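Long-range contacts in ribonucleoside-diphosphate reductase, alpha chain (Actinobacillus ureae ATCC 25976, PDB 6DQX), which probably reduces ribonucleoside diphosphates to their deoxy forms as the catalytic alpha subunit of a class Id ribonucleotide reductase: residues E31-D36 with T51-I56; W353-Q358 with E432-N437; F454-L459 with E468-I473. One frame throughout, in Å; residues are numbered along the deposited sequence.

Contact 1 (E31-D36 with T51-I56)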
loop_
_atom_site.group_PDB
_atom_site.type_symbol
_atom_site.label_atom_id
_atom_site.label_comp_id
_atom_site.label_asym_id
_atom_site.label_seq_id
_atom_site.Cartn_x
_atom_site.Cartn_y
_atom_site.Cartn_z
ATOM N N GLU A 31 -34.403 3.873 -30.346
ATOM C CA GLU A 31 -33.616 4.131 -31.555
ATOM C C GLU A 31 -32.131 4.194 -31.248
ATOM O O GLU A 31 -31.305 3.720 -32.035
ATOM C CB GLU A 31 -34.067 5.408 -32.253
ATOM C CG GLU A 31 -33.339 5.658 -33.574
ATOM C CD GLU A 31 -33.747 6.950 -34.221
ATOM O OE1 GLU A 31 -34.594 6.908 -35.128
ATOM O OE2 GLU A 31 -33.217 8.005 -33.821
ATOM N N TRP A 32 -31.799 4.796 -30.102
ATOM C CA TRP A 32 -30.428 4.888 -29.599
ATOM C C TRP A 32 -29.710 3.563 -29.409
ATOM O O TRP A 32 -28.496 3.494 -29.551
ATOM C CB TRP A 32 -30.396 5.667 -28.269
ATOM C CG TRP A 32 -31.099 5.031 -27.092
ATOM C CD1 TRP A 32 -32.378 5.247 -26.696
ATOM C CD2 TRP A 32 -30.534 4.141 -26.125
ATOM N NE1 TRP A 32 -32.654 4.553 -25.574
ATOM C CE2 TRP A 32 -31.539 3.862 -25.187
ATOM C CE3 TRP A 32 -29.269 3.576 -25.946
ATOM C CZ2 TRP A 32 -31.337 3.020 -24.097
ATOM C CZ3 TRP A 32 -29.062 2.723 -24.880
ATOM C CH2 TRP A 32 -30.100 2.455 -23.951
ATOM N N LEU A 33 -30.467 2.535 -29.066
ATOM C CA LEU A 33 -29.955 1.197 -28.821
ATOM C C LEU A 33 -29.820 0.465 -30.156
ATOM O O LEU A 33 -30.578 -0.450 -30.465
ATOM C CB LEU A 33 -30.893 0.471 -27.859
ATOM C CG LEU A 33 -30.472 -0.875 -27.277
ATOM C CD1 LEU A 33 -29.104 -0.781 -26.633
ATOM C CD2 LEU A 33 -31.511 -1.297 -26.240
ATOM N N ASN A 34 -28.865 0.928 -30.953
ATOM C CA ASN A 34 -28.592 0.339 -32.260
ATOM C C ASN A 34 -27.545 -0.762 -32.080
ATOM O O ASN A 34 -27.151 -1.078 -30.945
ATOM C CB ASN A 34 -28.160 1.413 -33.259
ATOM C CG ASN A 34 -26.826 2.043 -32.941
ATOM O OD1 ASN A 34 -26.145 1.692 -31.980
ATOM N ND2 ASN A 34 -26.439 2.996 -33.772
ATOM N N GLU A 35 -27.073 -1.333 -33.185
ATOM C CA GLU A 35 -26.183 -2.485 -33.096
ATOM C C GLU A 35 -24.843 -2.099 -32.436
ATOM O O GLU A 35 -24.322 -2.859 -31.625
ATOM C CB GLU A 35 -26.015 -3.137 -34.486
ATOM C CG GLU A 35 -25.379 -4.526 -34.493
ATOM C CD GLU A 35 -26.137 -5.554 -33.669
ATOM O OE1 GLU A 35 -25.480 -6.340 -32.951
ATOM O OE2 GLU A 35 -27.384 -5.586 -33.725
ATOM N N ASP A 36 -24.335 -0.899 -32.729
ATOM C CA ASP A 36 -23.111 -0.389 -32.082
ATOM C C ASP A 36 -23.255 -0.354 -30.557
ATOM O O ASP A 36 -22.386 -0.833 -29.811
ATOM C CB ASP A 36 -22.779 1.026 -32.572
ATOM C CG ASP A 36 -22.328 1.077 -34.044
ATOM O OD1 ASP A 36 -22.067 0.021 -34.659
ATOM O OD2 ASP A 36 -22.243 2.199 -34.581
ATOM N N THR A 51 -29.454 -9.439 -22.122
ATOM C CA THR A 51 -29.503 -8.475 -23.218
ATOM C C THR A 51 -29.615 -7.051 -22.655
ATOM O O THR A 51 -30.029 -6.877 -21.517
ATOM C CB THR A 51 -30.703 -8.685 -24.148
ATOM O OG1 THR A 51 -31.927 -8.374 -23.455
ATOM C CG2 THR A 51 -30.736 -10.143 -24.671
ATOM N N ALA A 52 -29.292 -6.056 -23.487
ATOM C CA ALA A 52 -29.451 -4.630 -23.100
ATOM C C ALA A 52 -30.884 -4.289 -22.681
ATOM O O ALA A 52 -31.102 -3.696 -21.637
ATOM C CB ALA A 52 -29.007 -3.725 -24.229
ATOM N N LEU A 53 -31.877 -4.701 -23.472
ATOM C CA LEU A 53 -33.266 -4.402 -23.129
ATOM C C LEU A 53 -33.682 -5.071 -21.835
ATOM O O LEU A 53 -34.350 -4.476 -21.018
ATOM C CB LEU A 53 -34.232 -4.807 -24.263
ATOM C CG LEU A 53 -34.204 -3.987 -25.553
ATOM C CD1 LEU A 53 -35.000 -4.665 -26.678
ATOM C CD2 LEU A 53 -34.723 -2.577 -25.279
ATOM N N GLU A 54 -33.297 -6.329 -21.649
ATOM C CA GLU A 54 -33.597 -7.055 -20.423
ATOM C C GLU A 54 -33.023 -6.340 -19.194
ATOM O O GLU A 54 -33.661 -6.225 -18.147
ATOM C CB GLU A 54 -32.992 -8.449 -20.572
ATOM C CG GLU A 54 -33.262 -9.425 -19.484
ATOM C CD GLU A 54 -32.856 -10.822 -19.917
ATOM O OE1 GLU A 54 -31.887 -10.978 -20.716
ATOM O OE2 GLU A 54 -33.519 -11.760 -19.462
ATOM N N ARG A 55 -31.796 -5.886 -19.337
ATOM C CA ARG A 55 -31.129 -5.142 -18.274
ATOM C C ARG A 55 -31.896 -3.844 -17.928
ATOM O O ARG A 55 -32.091 -3.536 -16.746
ATOM C CB ARG A 55 -29.687 -4.858 -18.703
ATOM C CG ARG A 55 -28.802 -4.195 -17.665
ATOM C CD ARG A 55 -28.483 -5.078 -16.487
ATOM N NE ARG A 55 -27.804 -4.288 -15.461
ATOM C CZ ARG A 55 -28.072 -4.263 -14.161
ATOM N NH1 ARG A 55 -29.006 -5.025 -13.625
ATOM N NH2 ARG A 55 -27.364 -3.443 -13.376
ATOM N N ILE A 56 -32.372 -3.128 -18.940
ATOM C CA ILE A 56 -33.089 -1.861 -18.701
ATOM C C ILE A 56 -34.383 -2.116 -17.940
ATOM O O ILE A 56 -34.711 -1.417 -16.989
ATOM C CB ILE A 56 -33.349 -1.091 -20.007
ATOM C CG1 ILE A 56 -32.024 -0.636 -20.638
ATOM C CG2 ILE A 56 -34.288 0.081 -19.780
ATOM C CD1 ILE A 56 -32.148 -0.349 -22.121
#

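Contact 2 (W353-Q358 with E432-N437)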
loop_
_atom_site.group_PDB
_atom_site.type_symbol
_atom_site.label_atom_id
_atom_site.label_comp_id
_atom_site.label_asym_id
_atom_site.label_seq_id
_atom_site.Cartn_x
_atom_site.Cartn_y
_atom_site.Cartn_z
ATOM N N TRP A 353 -25.244 18.595 -25.247
ATOM C CA TRP A 353 -25.363 20.064 -25.356
ATOM C C TRP A 353 -25.100 20.562 -26.782
ATOM O O TRP A 353 -25.923 21.278 -27.366
ATOM C CB TRP A 353 -24.370 20.721 -24.402
ATOM C CG TRP A 353 -24.188 22.223 -24.467
ATOM C CD1 TRP A 353 -22.989 22.888 -24.503
ATOM C CD2 TRP A 353 -25.207 23.241 -24.471
ATOM N NE1 TRP A 353 -23.196 24.257 -24.523
ATOM C CE2 TRP A 353 -24.547 24.496 -24.493
ATOM C CE3 TRP A 353 -26.603 23.215 -24.428
ATOM C CZ2 TRP A 353 -25.250 25.727 -24.517
ATOM C CZ3 TRP A 353 -27.301 24.457 -24.473
ATOM C CH2 TRP A 353 -26.613 25.675 -24.498
ATOM N N HIS A 354 -23.953 20.185 -27.353
ATOM C CA HIS A 354 -23.635 20.641 -28.703
ATOM C C HIS A 354 -24.637 20.073 -29.717
ATOM O O HIS A 354 -25.089 20.793 -30.629
ATOM C CB HIS A 354 -22.206 20.293 -29.082
ATOM C CG HIS A 354 -21.676 21.092 -30.218
ATOM N ND1 HIS A 354 -20.478 20.797 -30.832
ATOM C CD2 HIS A 354 -22.158 22.199 -30.846
ATOM C CE1 HIS A 354 -20.243 21.681 -31.784
ATOM N NE2 HIS A 354 -21.249 22.539 -31.818
ATOM N N SER A 355 -25.032 18.811 -29.512
ATOM C CA SER A 355 -26.102 18.220 -30.300
ATOM C C SER A 355 -27.389 19.045 -30.295
ATOM O O SER A 355 -27.974 19.275 -31.360
ATOM C CB SER A 355 -26.400 16.776 -29.883
ATOM O OG SER A 355 -25.278 15.946 -30.166
ATOM N N TYR A 356 -27.846 19.447 -29.111
ATOM C CA TYR A 356 -29.016 20.308 -29.024
ATOM C C TYR A 356 -28.818 21.595 -29.838
ATOM O O TYR A 356 -29.715 22.003 -30.590
ATOM C CB TYR A 356 -29.345 20.633 -27.566
ATOM C CG TYR A 356 -30.490 21.591 -27.421
ATOM C CD1 TYR A 356 -31.795 21.159 -27.569
ATOM C CD2 TYR A 356 -30.266 22.938 -27.183
ATOM C CE1 TYR A 356 -32.860 22.039 -27.467
ATOM C CE2 TYR A 356 -31.326 23.826 -27.072
ATOM C CZ TYR A 356 -32.624 23.366 -27.222
ATOM O OH TYR A 356 -33.698 24.233 -27.114
ATOM N N LEU A 357 -27.658 22.233 -29.691
ATOM C CA LEU A 357 -27.401 23.486 -30.416
ATOM C C LEU A 357 -27.428 23.258 -31.909
ATOM O O LEU A 357 -28.060 24.030 -32.646
ATOM C CB LEU A 357 -26.092 24.132 -30.002
ATOM C CG LEU A 357 -26.067 24.601 -28.550
ATOM C CD1 LEU A 357 -24.713 25.172 -28.252
ATOM C CD2 LEU A 357 -27.162 25.616 -28.238
ATOM N N GLN A 358 -26.797 22.175 -32.359
ATOM C CA GLN A 358 -26.785 21.873 -33.801
ATOM C C GLN A 358 -28.141 21.496 -34.354
ATOM O O GLN A 358 -28.470 21.884 -35.491
ATOM C CB GLN A 358 -25.716 20.829 -34.140
ATOM C CG GLN A 358 -24.316 21.421 -34.049
ATOM C CD GLN A 358 -23.231 20.402 -34.379
ATOM O OE1 GLN A 358 -23.487 19.212 -34.373
ATOM N NE2 GLN A 358 -22.028 20.875 -34.664
ATOM N N GLU A 432 -19.280 19.576 -23.898
ATOM C CA GLU A 432 -18.109 19.804 -24.730
ATOM C C GLU A 432 -18.538 19.886 -26.204
ATOM O O GLU A 432 -19.459 19.187 -26.622
ATOM C CB GLU A 432 -17.163 18.614 -24.493
ATOM C CG GLU A 432 -15.688 18.847 -24.652
ATOM C CD GLU A 432 -14.878 17.650 -24.169
ATOM O OE1 GLU A 432 -14.596 16.792 -25.000
ATOM O OE2 GLU A 432 -14.550 17.557 -22.960
ATOM N N PRO A 433 -17.846 20.709 -27.020
ATOM C CA PRO A 433 -18.108 20.610 -28.448
ATOM C C PRO A 433 -17.680 19.252 -28.995
ATOM O O PRO A 433 -16.737 18.637 -28.477
ATOM C CB PRO A 433 -17.220 21.718 -29.054
ATOM C CG PRO A 433 -16.912 22.650 -27.922
ATOM C CD PRO A 433 -16.863 21.760 -26.710
ATOM N N PHE A 434 -18.375 18.785 -30.018
ATOM C CA PHE A 434 -17.887 17.711 -30.864
ATOM C C PHE A 434 -16.457 17.958 -31.285
ATOM O O PHE A 434 -16.103 19.069 -31.672
ATOM C CB PHE A 434 -18.725 17.568 -32.130
ATOM C CG PHE A 434 -20.002 16.804 -31.956
ATOM C CD1 PHE A 434 -19.997 15.472 -31.544
ATOM C CD2 PHE A 434 -21.221 17.385 -32.295
ATOM C CE1 PHE A 434 -21.176 14.758 -31.434
ATOM C CE2 PHE A 434 -22.411 16.665 -32.187
ATOM C CZ PHE A 434 -22.386 15.345 -31.766
ATOM N N LYS A 435 -15.647 16.901 -31.209
ATOM C CA LYS A 435 -14.257 16.984 -31.616
ATOM C C LYS A 435 -14.217 17.397 -33.066
ATOM O O LYS A 435 -13.553 18.356 -33.416
ATOM C CB LYS A 435 -13.549 15.640 -31.446
ATOM C CG LYS A 435 -12.059 15.715 -31.768
ATOM C CD LYS A 435 -11.328 14.422 -31.413
ATOM C CE LYS A 435 -11.676 13.286 -32.363
ATOM N NZ LYS A 435 -10.546 12.322 -32.467
ATOM N N SER A 436 -14.959 16.675 -33.896
ATOM C CA SER A 436 -15.092 17.038 -35.288
ATOM C C SER A 436 -16.329 16.390 -35.930
ATOM O O SER A 436 -17.062 15.623 -35.294
ATOM C CB SER A 436 -13.813 16.659 -36.042
ATOM O OG SER A 436 -13.798 15.275 -36.324
ATOM N N ASN A 437 -16.539 16.717 -37.198
ATOM C CA ASN A 437 -17.728 16.269 -37.936
ATOM C C ASN A 437 -17.625 14.875 -38.546
ATOM O O ASN A 437 -18.630 14.324 -38.992
ATOM C CB ASN A 437 -18.029 17.282 -39.022
ATOM C CG ASN A 437 -18.364 18.628 -38.449
ATOM O OD1 ASN A 437 -19.432 18.790 -37.857
ATOM N ND2 ASN A 437 -17.475 19.592 -38.603
HETATM O O HOH W 1 -21.936 18.579 -25.787
HETATM O O HOH W 2 -19.653 19.369 -35.222
#

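Contact 3 (F454-L459 with E468-I473)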
loop_
_atom_site.group_PDB
_atom_site.type_symbol
_atom_site.label_atom_id
_atom_site.label_comp_id
_atom_site.label_asym_id
_atom_site.label_seq_id
_atom_site.Cartn_x
_atom_site.Cartn_y
_atom_site.Cartn_z
ATOM N N PHE A 454 -26.404 16.083 -38.315
ATOM C CA PHE A 454 -26.948 17.386 -38.744
ATOM C C PHE A 454 -26.174 17.930 -39.937
ATOM O O PHE A 454 -26.765 18.530 -40.848
ATOM C CB PHE A 454 -26.947 18.391 -37.586
ATOM C CG PHE A 454 -27.543 17.838 -36.339
ATOM C CD1 PHE A 454 -28.911 17.629 -36.251
ATOM C CD2 PHE A 454 -26.727 17.447 -35.271
ATOM C CE1 PHE A 454 -29.471 17.068 -35.104
ATOM C CE2 PHE A 454 -27.288 16.903 -34.122
ATOM C CZ PHE A 454 -28.659 16.713 -34.043
ATOM N N LEU A 455 -24.855 17.725 -39.956
ATOM C CA LEU A 455 -24.068 18.080 -41.144
ATOM C C LEU A 455 -24.519 17.243 -42.339
ATOM O O LEU A 455 -24.734 17.774 -43.425
ATOM C CB LEU A 455 -22.574 17.876 -40.915
ATOM C CG LEU A 455 -21.666 18.242 -42.101
ATOM C CD1 LEU A 455 -21.837 19.687 -42.534
ATOM C CD2 LEU A 455 -20.211 17.972 -41.758
ATOM N N GLU A 456 -24.651 15.938 -42.124
ATOM C CA GLU A 456 -25.128 15.007 -43.151
ATOM C C GLU A 456 -26.428 15.494 -43.789
ATOM O O GLU A 456 -26.511 15.628 -45.011
ATOM C CB GLU A 456 -25.333 13.623 -42.554
ATOM C CG GLU A 456 -25.712 12.556 -43.569
ATOM C CD GLU A 456 -25.508 11.160 -43.039
ATOM O OE1 GLU A 456 -26.037 10.856 -41.957
ATOM O OE2 GLU A 456 -24.825 10.366 -43.710
ATOM N N LYS A 457 -27.424 15.770 -42.947
ATOM C CA LYS A 457 -28.707 16.311 -43.400
ATOM C C LYS A 457 -28.504 17.589 -44.233
ATOM O O LYS A 457 -29.025 17.674 -45.345
ATOM C CB LYS A 457 -29.641 16.548 -42.202
ATOM C CG LYS A 457 -30.833 17.454 -42.468
ATOM C CD LYS A 457 -31.742 17.499 -41.248
ATOM C CE LYS A 457 -32.808 18.575 -41.386
ATOM N NZ LYS A 457 -33.644 18.652 -40.160
ATOM N N LEU A 458 -27.736 18.555 -43.719
ATOM C CA LEU A 458 -27.413 19.776 -44.479
ATOM C C LEU A 458 -26.754 19.505 -45.833
ATOM O O LEU A 458 -27.083 20.166 -46.826
ATOM C CB LEU A 458 -26.508 20.721 -43.685
ATOM C CG LEU A 458 -26.140 22.042 -44.373
ATOM C CD1 LEU A 458 -27.383 22.888 -44.647
ATOM C CD2 LEU A 458 -25.127 22.810 -43.547
ATOM N N LEU A 459 -25.809 18.569 -45.864
ATOM C CA LEU A 459 -25.139 18.194 -47.114
ATOM C C LEU A 459 -26.115 17.534 -48.093
ATOM O O LEU A 459 -26.023 17.769 -49.293
ATOM C CB LEU A 459 -23.937 17.275 -46.854
ATOM C CG LEU A 459 -22.730 17.896 -46.141
ATOM C CD1 LEU A 459 -21.621 16.865 -45.995
ATOM C CD2 LEU A 459 -22.217 19.122 -46.876
ATOM N N GLU A 468 -16.468 12.337 -52.145
ATOM C CA GLU A 468 -15.447 13.367 -52.338
ATOM C C GLU A 468 -15.530 14.474 -51.269
ATOM O O GLU A 468 -14.509 14.896 -50.720
ATOM C CB GLU A 468 -15.561 13.968 -53.743
ATOM C CG GLU A 468 -14.501 15.010 -54.059
ATOM C CD GLU A 468 -14.150 15.056 -55.534
ATOM O OE1 GLU A 468 -13.482 14.106 -56.000
ATOM O OE2 GLU A 468 -14.529 16.035 -56.221
ATOM N N ILE A 469 -16.748 14.922 -50.976
ATOM C CA ILE A 469 -16.979 15.953 -49.952
ATOM C C ILE A 469 -16.595 15.423 -48.571
ATOM O O ILE A 469 -15.862 16.088 -47.837
ATOM C CB ILE A 469 -18.447 16.454 -49.959
ATOM C CG1 ILE A 469 -18.762 17.185 -51.277
ATOM C CG2 ILE A 469 -18.734 17.371 -48.765
ATOM C CD1 ILE A 469 -18.179 18.579 -51.395
ATOM N N TRP A 470 -17.072 14.230 -48.229
ATOM C CA TRP A 470 -16.742 13.623 -46.935
ATOM C C TRP A 470 -15.254 13.333 -46.802
ATOM O O TRP A 470 -14.668 13.597 -45.745
ATOM C CB TRP A 470 -17.551 12.349 -46.673
ATOM C CG TRP A 470 -18.973 12.618 -46.272
ATOM C CD1 TRP A 470 -20.089 12.434 -47.033
ATOM C CD2 TRP A 470 -19.431 13.131 -45.006
ATOM N NE1 TRP A 470 -21.215 12.789 -46.321
ATOM C CE2 TRP A 470 -20.838 13.223 -45.077
ATOM C CE3 TRP A 470 -18.785 13.521 -43.820
ATOM C CZ2 TRP A 470 -21.618 13.680 -44.002
ATOM C CZ3 TRP A 470 -19.564 13.987 -42.747
ATOM C CH2 TRP A 470 -20.962 14.064 -42.851
ATOM N N GLU A 471 -14.623 12.822 -47.864
ATOM C CA GLU A 471 -13.175 12.579 -47.801
ATOM C C GLU A 471 -12.405 13.878 -47.556
ATOM O O GLU A 471 -11.417 13.874 -46.818
ATOM C CB GLU A 471 -12.650 11.863 -49.061
ATOM C CG GLU A 471 -11.174 11.494 -48.959
ATOM C CD GLU A 471 -10.649 10.770 -50.185
ATOM O OE1 GLU A 471 -10.549 11.414 -51.247
ATOM O OE2 GLU A 471 -10.338 9.570 -50.066
ATOM N N SER A 472 -12.853 14.977 -48.163
ATOM C CA SER A 472 -12.236 16.283 -47.946
ATOM C C SER A 472 -12.321 16.702 -46.468
ATOM O O SER A 472 -11.369 17.252 -45.914
ATOM C CB SER A 472 -12.909 17.342 -48.809
ATOM O OG SER A 472 -12.212 18.560 -48.714
ATOM N N ILE A 473 -13.471 16.423 -45.856
ATOM C CA ILE A 473 -13.698 16.682 -44.421
ATOM C C ILE A 473 -12.776 15.803 -43.558
ATOM O O ILE A 473 -12.103 16.308 -42.664
ATOM C CB ILE A 473 -15.195 16.496 -44.054
ATOM C CG1 ILE A 473 -16.038 17.544 -44.798
ATOM C CG2 ILE A 473 -15.422 16.631 -42.542
ATOM C CD1 ILE A 473 -17.524 17.255 -44.808
#

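Contact 1 (E31-D36 with T51-I56)
Leu33, whose side chain meets three residues of 51-56, sits at the centre of an inverse gamma turn, a tight bend that closes through a weak bond from Asn34 N to Trp32 O. Its CG lies opposite the backbone N (chi1 -171°), and the two methyls divide the work: CD1 rests on Ala52 CB at 3.8 Å, while CD2 comes to 3.6 Å from CD2 of Leu53, the two leucine side chains meeting at a slant. CD2 also stands 4.3 Å from Ile56 CD1. Trp32 reaches the same isoleucine methyl, its CH2 lying 3.9 Å from Ile56 CD1. The indole is further steadied from within its own segment, because Leu33 CB lies against one ring face near the rim, and its NE1 donates to Met80 O.

Each segment leads into a helix. Asn34 is the N-cap of helix 35-44, its OD1 accepting from Ser37 N, whereas Thr51 and Glu54 form a capping box at the head of helix 52-67. In that box Glu54 N donates to Thr51 OG1 at 3.1 Å, and Thr51 N returns a bond to Glu54 OE1 at 3.2 Å through the anti lone pair. Leu41 of helix 35-44 touches both Leu33 and Ala52, and Trp92 of helix 89-94 lies against Trp32 and Ile56.

Contact 2 (W353-Q358 with E432-N437)
His354 and Phe434 make the tight part of this contact, where helix 353-359 meets a loop. The imidazole ND1 accepts from Phe434 N at 3.0 Å with an N-H...N angle of 151°; the donor lies almost in the ring plane, at the ring edge. Pro433 CA approaches the same ND1 to 3.4 Å. With CG placed opposite the backbone N (chi1 -161°), the ring extends from the helix to the loop, and one of its faces is backed near the rim by Gln358 CD from the next turn. The phenyl ring of Phe434 is inclined to the imidazole at 42°. Ser355 OG stands 3.4 Å from Phe434 CZ, while Gln358 OE1 comes in at the ring edge, near its plane, 3.5 Å from Phe434 CE2. The hydrogen bond of that amide oxygen is with Asn452 ND2.

Looser, water-mediated joints lie beyond this tightly packed part. One water accepts from His354 N and lies 2.7 Å from Glu432 O; another takes a bond from Gln358 NE2 and donates to Asn437 OD1, spanning a gap that the side chains do not close directly. The carboxylate of Glu432 turns elsewhere, to Lys418 and Asn523. Taken together, helix 353-359, which follows strand 347-351 directly, is tied to the loop between helices 418-423 and 453-461, within the barrel domain of the ribonucleotide reductase large chain.

Contact 3 (F454-L459 with E468-I473)
The segments 454-459 and 468-473, of helices 453-461 and 467-475, run roughly antiparallel, at 142° between their N-to-C directions, with axes 12.5 Å apart at closest approach, a wide spacing bridged by large side chains. Trp470 fills much of it. Its indole leaves the second helix with CG opposite the carbonyl carbon (chi1 -76°) and reaches the backbone of the first: the ring edge meets Glu456 CA, which lies near the ring plane, 3.8 Å from Trp470 CZ2.

Leu459 comes over a face of the same indole. Its CD1 makes a CH-pi contact with the six-membered ring, 4.1 Å from the centroid and 27° off the normal, displaced toward the rim, where CZ2 and CE2 are its nearest ring atoms. That methyl is shared, since it also lies 4.0 Å from CG2 of Ile469, the residue before Trp470. Leu455, one turn earlier in the helix than Leu459, slides past the indole in the opposite direction, with CD2 4.1 Å from Trp470 CH2. The same methyl meets Ile473 CD1 tip to tip at 4.1 Å, so that Leu455 and Leu459 together occupy the side facing Ile469, Trp470 and Ile473. The interface is thus apolar, and the polar end of the indole is directed to a partner beyond it: NE1 donates to Asp465 OD1 in the connection between the helices.

Together the two segments form a helical hairpin with a short turn, at the outer part of the chain. The indole also has Lys451 in a cation-pi contact and Tyr438 edge-to-face, while Phe454, on the first helix, packs against Gln358 and Ala359 of helix 353-359.

Contacts 2 and 3 are neighbours, their centres 15 Å apart, and they touch directly. Asn437 CB of contact 2 lies 3.6 Å from Leu455 CD2 of contact 3, and Ser355 O is 3.7 Å from Phe454 CE2, so the hairpin rests on both segments of contact 2. Contact 1 stands apart: its centre is about 23 Å from that of contact 2 and 28 Å from that of contact 3, with nearest atoms about 12 and 10 Å away. The three follow one another along the chain without overlap. All lie away from His65, a magnesium ligand in this protein, though none is bound to it in this chain; it belongs to helix 52-67, whose first turn joins contact 1.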